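Long-range contacts in choline binding protein PCPA (Streptococcus pneumoniae, PDB 4CP6), which is a pneumococcal surface antigen of the choline-binding protein family, whose leucine-rich repeat region probably serves in binding to host surfaces: residues 28-34 against 68-74; 173-178 against 195-201; 377-383 against 401-407. One frame throughout, in Å; residues are numbered along the deposited sequence.

Interaction 1: residues 28-34 against 68-74; sequences VLTVEGN and DKVFTVT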
loop_
_atom_site.group_PDB
_atom_site.type_symbol
_atom_site.label_atom_id
_atom_site.label_comp_id
_atom_site.label_asym_id
_atom_site.label_seq_id
_atom_site.Cartn_x
_atom_site.Cartn_y
_atom_site.Cartn_z
ATOM N N VAL A 28 -20.747 -28.304 -3.967
ATOM C CA VAL A 28 -21.301 -28.223 -5.308
ATOM C C VAL A 28 -21.699 -26.795 -5.627
ATOM O O VAL A 28 -22.462 -26.165 -4.875
ATOM C CB VAL A 28 -22.491 -29.210 -5.487
ATOM C CG1 VAL A 28 -23.079 -29.099 -6.891
ATOM C CG2 VAL A 28 -22.052 -30.656 -5.192
ATOM N N LEU A 29 -21.161 -26.311 -6.740
ATOM C CA LEU A 29 -21.441 -24.969 -7.252
ATOM C C LEU A 29 -22.525 -25.007 -8.315
ATOM O O LEU A 29 -23.420 -24.152 -8.319
ATOM C CB LEU A 29 -20.160 -24.318 -7.793
ATOM C CG LEU A 29 -19.013 -24.116 -6.829
ATOM C CD1 LEU A 29 -17.815 -23.600 -7.579
ATOM C CD2 LEU A 29 -19.381 -23.143 -5.702
ATOM N N THR A 30 -22.419 -25.968 -9.242
ATOM C CA THR A 30 -23.407 -26.186 -10.309
ATOM C C THR A 30 -23.555 -27.693 -10.550
ATOM O O THR A 30 -22.633 -28.481 -10.269
ATOM C CB THR A 30 -22.978 -25.561 -11.650
ATOM O OG1 THR A 30 -21.827 -26.254 -12.131
ATOM C CG2 THR A 30 -22.723 -24.035 -11.570
ATOM N N VAL A 31 -24.716 -28.088 -11.097
ATOM C CA VAL A 31 -24.988 -29.481 -11.461
ATOM C C VAL A 31 -26.113 -29.498 -12.478
ATOM O O VAL A 31 -27.117 -28.801 -12.298
ATOM C CB VAL A 31 -25.251 -30.429 -10.248
ATOM C CG1 VAL A 31 -26.576 -30.122 -9.544
ATOM C CG2 VAL A 31 -25.181 -31.907 -10.666
ATOM N N GLU A 32 -25.924 -30.253 -13.555
ATOM C CA GLU A 32 -26.918 -30.438 -14.602
ATOM C C GLU A 32 -26.688 -31.842 -15.135
ATOM O O GLU A 32 -25.630 -32.126 -15.710
ATOM C CB GLU A 32 -26.786 -29.393 -15.722
ATOM C CG GLU A 32 -28.033 -29.326 -16.598
ATOM C CD GLU A 32 -27.985 -28.448 -17.837
ATOM O OE1 GLU A 32 -27.166 -27.499 -17.880
ATOM O OE2 GLU A 32 -28.800 -28.692 -18.755
ATOM N N GLY A 33 -27.653 -32.713 -14.877
ATOM C CA GLY A 33 -27.543 -34.109 -15.278
ATOM C C GLY A 33 -26.370 -34.730 -14.548
ATOM O O GLY A 33 -26.275 -34.622 -13.321
ATOM N N ASN A 34 -25.436 -35.315 -15.308
ATOM C CA ASN A 34 -24.270 -35.961 -14.701
ATOM C C ASN A 34 -22.986 -35.147 -14.759
ATOM O O ASN A 34 -21.894 -35.705 -14.569
ATOM C CB ASN A 34 -24.044 -37.324 -15.338
ATOM C CG ASN A 34 -25.147 -38.294 -15.029
ATOM O OD1 ASN A 34 -25.811 -38.201 -13.999
ATOM N ND2 ASN A 34 -25.352 -39.253 -15.914
ATOM N N ASP A 68 -22.402 -41.851 -11.217
ATOM C CA ASP A 68 -22.190 -41.556 -12.630
ATOM C C ASP A 68 -22.048 -40.042 -12.883
ATOM O O ASP A 68 -22.100 -39.611 -14.036
ATOM C CB ASP A 68 -23.346 -42.124 -13.480
ATOM C CG ASP A 68 -22.944 -42.491 -14.882
ATOM O OD1 ASP A 68 -21.735 -42.613 -15.138
ATOM O OD2 ASP A 68 -23.839 -42.626 -15.738
ATOM N N LYS A 69 -21.833 -39.261 -11.812
ATOM C CA LYS A 69 -21.677 -37.803 -11.959
ATOM C C LYS A 69 -20.212 -37.415 -11.821
ATOM O O LYS A 69 -19.468 -38.017 -11.052
ATOM C CB LYS A 69 -22.517 -37.042 -10.933
ATOM C CG LYS A 69 -24.002 -37.408 -10.943
ATOM C CD LYS A 69 -24.762 -36.594 -9.918
ATOM C CE LYS A 69 -26.181 -37.091 -9.779
ATOM N NZ LYS A 69 -27.156 -35.993 -9.975
ATOM N N VAL A 70 -19.805 -36.412 -12.582
ATOM C CA VAL A 70 -18.429 -35.920 -12.573
ATOM C C VAL A 70 -18.466 -34.442 -12.229
ATOM O O VAL A 70 -19.151 -33.665 -12.902
ATOM C CB VAL A 70 -17.759 -36.166 -13.934
ATOM C CG1 VAL A 70 -16.355 -35.591 -13.972
ATOM C CG2 VAL A 70 -17.737 -37.661 -14.259
ATOM N N PHE A 71 -17.712 -34.073 -11.199
ATOM C CA PHE A 71 -17.629 -32.676 -10.745
ATOM C C PHE A 71 -16.198 -32.167 -10.963
ATOM O O PHE A 71 -15.250 -32.740 -10.437
ATOM C CB PHE A 71 -17.987 -32.568 -9.267
ATOM C CG PHE A 71 -19.433 -32.905 -9.002
ATOM C CD1 PHE A 71 -20.425 -31.928 -9.096
ATOM C CD2 PHE A 71 -19.808 -34.209 -8.671
ATOM C CE1 PHE A 71 -21.767 -32.247 -8.854
ATOM C CE2 PHE A 71 -21.143 -34.524 -8.420
ATOM C CZ PHE A 71 -22.121 -33.551 -8.551
ATOM N N THR A 72 -16.047 -31.125 -11.789
ATOM C CA THR A 72 -14.743 -30.517 -12.043
ATOM C C THR A 72 -14.511 -29.508 -10.902
ATOM O O THR A 72 -15.452 -28.813 -10.508
ATOM C CB THR A 72 -14.762 -29.825 -13.408
ATOM O OG1 THR A 72 -14.967 -30.830 -14.424
ATOM C CG2 THR A 72 -13.452 -29.125 -13.717
ATOM N N VAL A 73 -13.292 -29.506 -10.339
ATOM C CA VAL A 73 -12.927 -28.572 -9.250
ATOM C C VAL A 73 -12.551 -27.252 -9.945
ATOM O O VAL A 73 -11.495 -27.180 -10.612
ATOM C CB VAL A 73 -11.768 -29.108 -8.375
ATOM C CG1 VAL A 73 -11.454 -28.137 -7.235
ATOM C CG2 VAL A 73 -12.099 -30.502 -7.808
ATOM N N THR A 74 -13.439 -26.236 -9.859
ATOM C CA THR A 74 -13.225 -24.969 -10.573
ATOM C C THR A 74 -12.800 -23.825 -9.661
ATOM O O THR A 74 -12.430 -22.752 -10.162
ATOM C CB THR A 74 -14.507 -24.600 -11.327
ATOM O OG1 THR A 74 -15.578 -24.536 -10.395
ATOM C CG2 THR A 74 -14.872 -25.630 -12.426
#

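Interaction 2: residues 173-178 against 195-201; sequences SKLELI and PKSVKTL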
loop_
_atom_site.group_PDB
_atom_site.type_symbol
_atom_site.label_atom_id
_atom_site.label_comp_id
_atom_site.label_asym_id
_atom_site.label_seq_id
_atom_site.Cartn_x
_atom_site.Cartn_y
_atom_site.Cartn_z
ATOM N N SER A 173 0.141 -12.020 -20.678
ATOM C CA SER A 173 -0.715 -11.788 -19.543
ATOM C C SER A 173 -1.978 -11.027 -19.918
ATOM O O SER A 173 -1.922 -10.078 -20.730
ATOM C CB SER A 173 0.042 -10.962 -18.508
ATOM O OG SER A 173 -0.803 -10.651 -17.405
ATOM N N LYS A 174 -3.100 -11.406 -19.319
ATOM C CA LYS A 174 -4.383 -10.721 -19.472
ATOM C C LYS A 174 -4.709 -9.897 -18.203
ATOM O O LYS A 174 -5.853 -9.462 -18.037
ATOM C CB LYS A 174 -5.518 -11.707 -19.796
ATOM C CG LYS A 174 -5.345 -12.390 -21.172
ATOM C CD LYS A 174 -6.433 -13.432 -21.410
ATOM C CE LYS A 174 -7.774 -12.884 -21.832
ATOM N NZ LYS A 174 -8.687 -13.972 -22.289
ATOM N N LEU A 175 -3.689 -9.678 -17.335
ATOM C CA LEU A 175 -3.921 -8.984 -16.069
ATOM C C LEU A 175 -4.340 -7.545 -16.300
ATOM O O LEU A 175 -3.568 -6.787 -16.908
ATOM C CB LEU A 175 -2.694 -9.062 -15.202
ATOM C CG LEU A 175 -2.814 -8.396 -13.837
ATOM C CD1 LEU A 175 -3.883 -9.077 -12.972
ATOM C CD2 LEU A 175 -1.455 -8.416 -13.137
ATOM N N GLU A 176 -5.561 -7.183 -15.856
ATOM C CA GLU A 176 -6.081 -5.865 -16.164
ATOM C C GLU A 176 -6.217 -4.968 -14.940
ATOM O O GLU A 176 -6.191 -3.733 -15.087
ATOM C CB GLU A 176 -7.424 -6.048 -16.907
ATOM C CG GLU A 176 -8.060 -4.784 -17.444
ATOM C CD GLU A 176 -8.958 -4.039 -16.473
ATOM O OE1 GLU A 176 -9.353 -4.625 -15.439
ATOM O OE2 GLU A 176 -9.224 -2.844 -16.736
ATOM N N LEU A 177 -6.444 -5.580 -13.772
ATOM C CA LEU A 177 -6.702 -4.806 -12.565
ATOM C C LEU A 177 -5.971 -5.423 -11.395
ATOM O O LEU A 177 -6.080 -6.637 -11.165
ATOM C CB LEU A 177 -8.217 -4.742 -12.321
ATOM C CG LEU A 177 -8.678 -3.805 -11.166
ATOM C CD1 LEU A 177 -10.140 -3.461 -11.329
ATOM C CD2 LEU A 177 -8.501 -4.453 -9.792
ATOM N N ILE A 178 -5.254 -4.589 -10.635
ATOM C CA ILE A 178 -4.569 -5.012 -9.402
ATOM C C ILE A 178 -5.142 -4.091 -8.345
ATOM O O ILE A 178 -4.974 -2.868 -8.431
ATOM C CB ILE A 178 -3.038 -4.919 -9.457
ATOM C CG1 ILE A 178 -2.485 -5.607 -10.712
ATOM C CG2 ILE A 178 -2.470 -5.525 -8.175
ATOM C CD1 ILE A 178 -0.945 -5.512 -10.842
ATOM N N PRO A 195 2.486 -5.995 -16.412
ATOM C CA PRO A 195 2.240 -6.353 -17.819
ATOM C C PRO A 195 1.611 -5.206 -18.617
ATOM O O PRO A 195 0.973 -4.295 -18.059
ATOM C CB PRO A 195 1.290 -7.549 -17.734
ATOM C CG PRO A 195 1.613 -8.182 -16.403
ATOM C CD PRO A 195 1.886 -6.976 -15.487
ATOM N N LYS A 196 1.750 -5.288 -19.947
ATOM C CA LYS A 196 1.193 -4.313 -20.874
ATOM C C LYS A 196 -0.339 -4.200 -20.729
ATOM O O LYS A 196 -0.905 -3.133 -20.978
ATOM C CB LYS A 196 1.567 -4.750 -22.312
ATOM C CG LYS A 196 0.965 -3.945 -23.450
ATOM C CD LYS A 196 1.315 -4.552 -24.829
ATOM C CE LYS A 196 0.648 -3.776 -25.943
ATOM N NZ LYS A 196 -0.834 -3.920 -25.930
ATOM N N SER A 197 -1.004 -5.283 -20.306
ATOM C CA SER A 197 -2.459 -5.298 -20.197
ATOM C C SER A 197 -3.047 -4.535 -18.967
ATOM O O SER A 197 -4.263 -4.330 -18.907
ATOM C CB SER A 197 -2.922 -6.754 -20.097
ATOM O OG SER A 197 -2.149 -7.445 -19.127
ATOM N N VAL A 198 -2.194 -4.189 -17.970
ATOM C CA VAL A 198 -2.686 -3.588 -16.726
ATOM C C VAL A 198 -3.238 -2.206 -16.999
ATOM O O VAL A 198 -2.506 -1.334 -17.499
ATOM C CB VAL A 198 -1.608 -3.562 -15.627
ATOM C CG1 VAL A 198 -2.163 -2.894 -14.359
ATOM C CG2 VAL A 198 -1.118 -4.982 -15.306
ATOM N N LYS A 199 -4.535 -2.020 -16.680
ATOM C CA LYS A 199 -5.207 -0.741 -16.910
ATOM C C LYS A 199 -5.499 0.005 -15.619
ATOM O O LYS A 199 -5.567 1.240 -15.655
ATOM C CB LYS A 199 -6.520 -0.991 -17.660
ATOM C CG LYS A 199 -7.205 0.285 -18.124
ATOM C CD LYS A 199 -8.490 0.012 -18.884
ATOM C CE LYS A 199 -9.134 1.312 -19.303
ATOM N NZ LYS A 199 -10.366 1.086 -20.115
ATOM N N THR A 200 -5.730 -0.720 -14.503
ATOM C CA THR A 200 -6.162 -0.097 -13.256
ATOM C C THR A 200 -5.347 -0.642 -12.115
ATOM O O THR A 200 -5.178 -1.869 -11.999
ATOM C CB THR A 200 -7.646 -0.420 -13.052
ATOM O OG1 THR A 200 -8.383 0.096 -14.166
ATOM C CG2 THR A 200 -8.214 0.162 -11.745
ATOM N N LEU A 201 -4.894 0.280 -11.240
ATOM C CA LEU A 201 -4.204 -0.037 -9.985
ATOM C C LEU A 201 -4.954 0.598 -8.851
ATOM O O LEU A 201 -5.252 1.791 -8.919
ATOM C CB LEU A 201 -2.751 0.494 -9.963
ATOM C CG LEU A 201 -1.842 -0.077 -11.014
ATOM C CD1 LEU A 201 -0.489 0.610 -10.976
ATOM C CD2 LEU A 201 -1.653 -1.589 -10.876
HETATM O O HOH W 1 0.000 -8.050 -21.193
#

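Interaction 3: residues 377-383 against 401-407; sequences SVKKDTF and VLKSNLS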
loop_
_atom_site.group_PDB
_atom_site.type_symbol
_atom_site.label_atom_id
_atom_site.label_comp_id
_atom_site.label_asym_id
_atom_site.label_seq_id
_atom_site.Cartn_x
_atom_site.Cartn_y
_atom_site.Cartn_z
ATOM N N SER A 377 -6.972 32.643 12.195
ATOM C CA SER A 377 -7.488 31.750 13.211
ATOM C C SER A 377 -6.619 30.520 13.475
ATOM O O SER A 377 -5.992 29.952 12.566
ATOM C CB SER A 377 -8.919 31.344 12.876
ATOM O OG SER A 377 -8.964 30.519 11.729
ATOM N N VAL A 378 -6.638 30.092 14.741
ATOM C CA VAL A 378 -5.889 28.959 15.294
ATOM C C VAL A 378 -6.873 28.262 16.235
ATOM O O VAL A 378 -7.654 28.945 16.921
ATOM C CB VAL A 378 -4.668 29.497 16.109
ATOM C CG1 VAL A 378 -3.898 28.384 16.810
ATOM C CG2 VAL A 378 -3.725 30.306 15.212
ATOM N N LYS A 379 -6.809 26.931 16.320
ATOM C CA LYS A 379 -7.620 26.196 17.291
ATOM C C LYS A 379 -6.746 25.849 18.472
ATOM O O LYS A 379 -5.503 25.851 18.364
ATOM C CB LYS A 379 -8.195 24.898 16.679
ATOM C CG LYS A 379 -9.126 25.111 15.472
ATOM C CD LYS A 379 -10.421 25.830 15.849
ATOM C CE LYS A 379 -11.535 25.572 14.861
ATOM N NZ LYS A 379 -12.694 26.483 15.078
ATOM N N LYS A 380 -7.369 25.486 19.606
ATOM C CA LYS A 380 -6.573 25.138 20.769
ATOM C C LYS A 380 -5.747 23.865 20.581
ATOM O O LYS A 380 -4.756 23.668 21.284
ATOM C CB LYS A 380 -7.440 25.043 22.017
ATOM C CG LYS A 380 -7.778 26.449 22.500
ATOM C CD LYS A 380 -8.633 26.421 23.725
ATOM C CE LYS A 380 -8.950 27.820 24.185
ATOM N NZ LYS A 380 -10.109 27.781 25.128
ATOM N N ASP A 381 -6.129 23.021 19.602
ATOM C CA ASP A 381 -5.365 21.815 19.297
ATOM C C ASP A 381 -4.629 21.903 17.969
ATOM O O ASP A 381 -4.192 20.874 17.448
ATOM C CB ASP A 381 -6.240 20.553 19.393
ATOM C CG ASP A 381 -7.442 20.585 18.493
ATOM O OD1 ASP A 381 -7.571 21.541 17.708
ATOM O OD2 ASP A 381 -8.234 19.621 18.533
ATOM N N THR A 382 -4.464 23.116 17.403
ATOM C CA THR A 382 -3.663 23.261 16.182
ATOM C C THR A 382 -2.221 22.808 16.468
ATOM O O THR A 382 -1.639 22.035 15.691
ATOM C CB THR A 382 -3.692 24.720 15.736
ATOM O OG1 THR A 382 -5.007 25.029 15.266
ATOM C CG2 THR A 382 -2.678 25.018 14.632
ATOM N N PHE A 383 -1.647 23.317 17.561
ATOM C CA PHE A 383 -0.272 23.021 17.948
ATOM C C PHE A 383 -0.207 22.203 19.214
ATOM O O PHE A 383 -0.916 22.493 20.196
ATOM C CB PHE A 383 0.471 24.352 18.213
ATOM C CG PHE A 383 0.636 25.198 16.978
ATOM C CD1 PHE A 383 1.556 24.854 15.996
ATOM C CD2 PHE A 383 -0.103 26.370 16.810
ATOM C CE1 PHE A 383 1.695 25.632 14.842
ATOM C CE2 PHE A 383 0.082 27.178 15.682
ATOM C CZ PHE A 383 0.979 26.803 14.708
ATOM N N VAL A 401 -4.073 36.106 19.076
ATOM C CA VAL A 401 -4.738 34.852 18.697
ATOM C C VAL A 401 -3.890 33.651 19.167
ATOM O O VAL A 401 -4.417 32.701 19.791
ATOM C CB VAL A 401 -4.995 34.821 17.173
ATOM C CG1 VAL A 401 -5.393 33.414 16.729
ATOM C CG2 VAL A 401 -6.062 35.850 16.786
ATOM N N LEU A 402 -2.586 33.686 18.923
ATOM C CA LEU A 402 -1.727 32.591 19.410
ATOM C C LEU A 402 -1.745 32.460 20.924
ATOM O O LEU A 402 -1.942 31.356 21.430
ATOM C CB LEU A 402 -0.287 32.763 18.957
ATOM C CG LEU A 402 0.017 32.438 17.518
ATOM C CD1 LEU A 402 1.452 32.797 17.201
ATOM C CD2 LEU A 402 -0.216 30.917 17.214
ATOM N N LYS A 403 -1.573 33.572 21.669
ATOM C CA LYS A 403 -1.581 33.505 23.124
ATOM C C LYS A 403 -2.869 32.916 23.674
ATOM O O LYS A 403 -2.852 32.256 24.716
ATOM C CB LYS A 403 -1.417 34.897 23.730
ATOM C CG LYS A 403 -0.013 35.463 23.612
ATOM C CD LYS A 403 0.036 36.927 24.054
ATOM C CE LYS A 403 0.318 37.106 25.529
ATOM N NZ LYS A 403 0.690 38.510 25.848
ATOM N N SER A 404 -3.994 33.202 23.003
ATOM C CA SER A 404 -5.281 32.743 23.474
ATOM C C SER A 404 -5.516 31.247 23.203
ATOM O O SER A 404 -6.311 30.616 23.903
ATOM C CB SER A 404 -6.378 33.559 22.814
ATOM O OG SER A 404 -7.642 33.175 23.313
ATOM N N ASN A 405 -4.828 30.667 22.205
ATOM C CA ASN A 405 -5.075 29.286 21.776
ATOM C C ASN A 405 -3.961 28.311 22.063
ATOM O O ASN A 405 -4.238 27.105 22.141
ATOM C CB ASN A 405 -5.429 29.271 20.296
ATOM C CG ASN A 405 -6.727 29.999 20.052
ATOM O OD1 ASN A 405 -6.762 31.183 19.625
ATOM N ND2 ASN A 405 -7.811 29.374 20.425
ATOM N N LEU A 406 -2.738 28.787 22.248
ATOM C CA LEU A 406 -1.609 27.895 22.515
ATOM C C LEU A 406 -1.679 27.260 23.881
ATOM O O LEU A 406 -1.896 27.963 24.879
ATOM C CB LEU A 406 -0.262 28.612 22.400
ATOM C CG LEU A 406 0.242 28.925 21.007
ATOM C CD1 LEU A 406 1.405 29.880 21.089
ATOM C CD2 LEU A 406 0.648 27.626 20.264
ATOM N N SER A 407 -1.399 25.947 23.957
ATOM C CA SER A 407 -1.386 25.252 25.238
ATOM C C SER A 407 -0.100 25.533 26.004
ATOM O O SER A 407 0.018 25.137 27.178
ATOM C CB SER A 407 -1.506 23.750 25.026
ATOM O OG SER A 407 -0.437 23.281 24.210
HETATM O O HOH W 2 -2.076 24.571 21.507
HETATM O O HOH W 3 1.654 23.597 22.090
#

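Interaction 1: residues 28-34 against 68-74
F71 turns one corner of its ring, CE1, into the space between two valines of the facing strand and overlaps both. V28 CG1 and V31 CG2 each lie 3.9 Å from F71 CE1, approaching the ring obliquely. The carbonyl of T30, between the valines, comes to the ring edge, near its plane. V31 reaches the phenyl with the methyl that lies anti to its own backbone N, while CG1 takes the position between N and the carbonyl carbon (chi1 69°). Beta-branched valines suit an extended strand, and a flat phenyl is broad enough to fill the space between two backbones whose axes pass 8.8 Å apart, too far for direct pairing. Farther along, L29 lays CD1 beside the hydroxyl of T74, and the two side chains run past each other in opposite directions.

At the other end the backbones do meet. V70 N donates to N34 O over 3.0 Å, with 161° at the hydrogen; V70 also bonds to G36, so this bond starts the parallel pairing of 69-76 with 35-40. The N34 side chain crosses that of K69 at about a right angle, its OD1 3.6 Å from K69 CG. G33 has a positive phi, which glycine adopts easily, and this suits it to the turn leading into strand 35-40. L29 and T30 both face T37 in a classic beta bulge, which would be expected to accentuate the hairpin's twist. The whole is an antiparallel beta hairpin, 24-32 with 35-40, folded over F71, its second strand parallel to 69-76, at the N-terminal end of the solenoid.

Interaction 2: residues 173-178 against 195-201
E176 O is gripped by two backbone N-H groups at once: K199 N at 2.9 Å and T200 N at 3.1 Å. Two residues on, I178 N donates to T200 O over 3.0 Å with 164° at the hydrogen, completing a short parallel pairing of L177 with T200 and I178 with L201. Side chains alternate across it. L177 CG rests on T200 CB and CG2, whereas on the buried face I178 and L201 lie alongside each other, with L201 CD2 3.9 Å from I178 CB. Branched aliphatic residues suit this inward face, where L205 and F224 add to the packing.

Before the strands, L175 and V198 run side by side into the core, and S173 leans its CB and OG on the compact ring of P195. The S197 hydroxyl, small enough to fit close to a bend of the main chain, lies 2.7 Å from L175 O. Water 1 donates to S173 O and weakly accepts from S197 N. On the outer side E176 bends at chi2 (-87°), bringing OE2 to 3.4 Å from K199 CB; E176 OE2 and K199 NZ are 5.3 Å apart, not in contact, so any attraction is probably long-range.

What positions these groups is local turn structure. S173 OG accepts from L175 N in an ST turn, a role serine's short hydroxyl suits, and P195 opens a type I turn closed by V198 N donating to P195 O. N221 bonds to P195 O and V198 O. Aliphatic side chains from successive coils, side by side beneath parallel backbone bonds, are characteristic of a leucine-rich repeat solenoid, here of the BspA type.

Interaction 3: residues 377-383 against 401-407
V378 and V401 cross obliquely, methyl against methyl, with V378 CG2 3.8 Å from V401 CG1. The same CG2 also meets CD2 of L402, again at a slant, while the other methyl, CG1, faces N405 CB. Because CG1 of V378 is anti to the backbone N (chi1 175°), its two methyls spread over successive turns of the helix ending at N405. Valine's compact, forked shape suits an extended residue that faces the helix closely.

L402 on the last turn of the helix and L406 just beyond its end each present CD2 to F383. L406 CD2 comes to 3.8 Å from F383 CD2 and L402 CD2 to 4.1 Å from F383 CE2, both oblique to the ring. T382 CG2 covers one ring face, offset toward its rim, and F391 meets the phenyl edge-to-face. Flexible leucines can fit around such a broad ring.

N405 packs its side chain against V378 CG1, the V378 carbonyl and K380. The lysine crosses it at about a right angle, its extended chain carrying CE to 3.9 Å from S404 O, while K380 CA makes a CH...O contact of 3.3 Å to N405 O. T382 N closes a type I turn on K379 O, and T382 OG1, itself bonded to the carbonyls of L352 and P353, accepts from K379 N, helping to hold it. Water 2 sits near K380 O and F383 O and accepts from S407 N at 2.9 Å, bridging the two segments.

Burial of hydrocarbon probably contributes much of the contact, with N405 packed at its centre, K380 at the margin, and water linking polar backbone groups that do not meet directly.

In the fold
The three contacts follow one another along the chain, each closing before the next opens, and mark successive stations of an elongated solenoid. Interactions 1 and 2 reach the same mixed sheet: strands 24-32 and 69-76 belong to its beginning, and the pair 177-178 and 200-201 to its far end, with centres about 32 Å apart and nearest atoms about 15 Å apart. Interaction 3 lies on the other side of the chain's centre, about 49 Å from interaction 2 and about 69 Å from interaction 1 between centres. Interaction 2 is coil-on-coil repeat packing, interaction 1 belongs to the N-terminal strands, and in interaction 3 a repeat segment meets helix 396-405 near the C-terminal end.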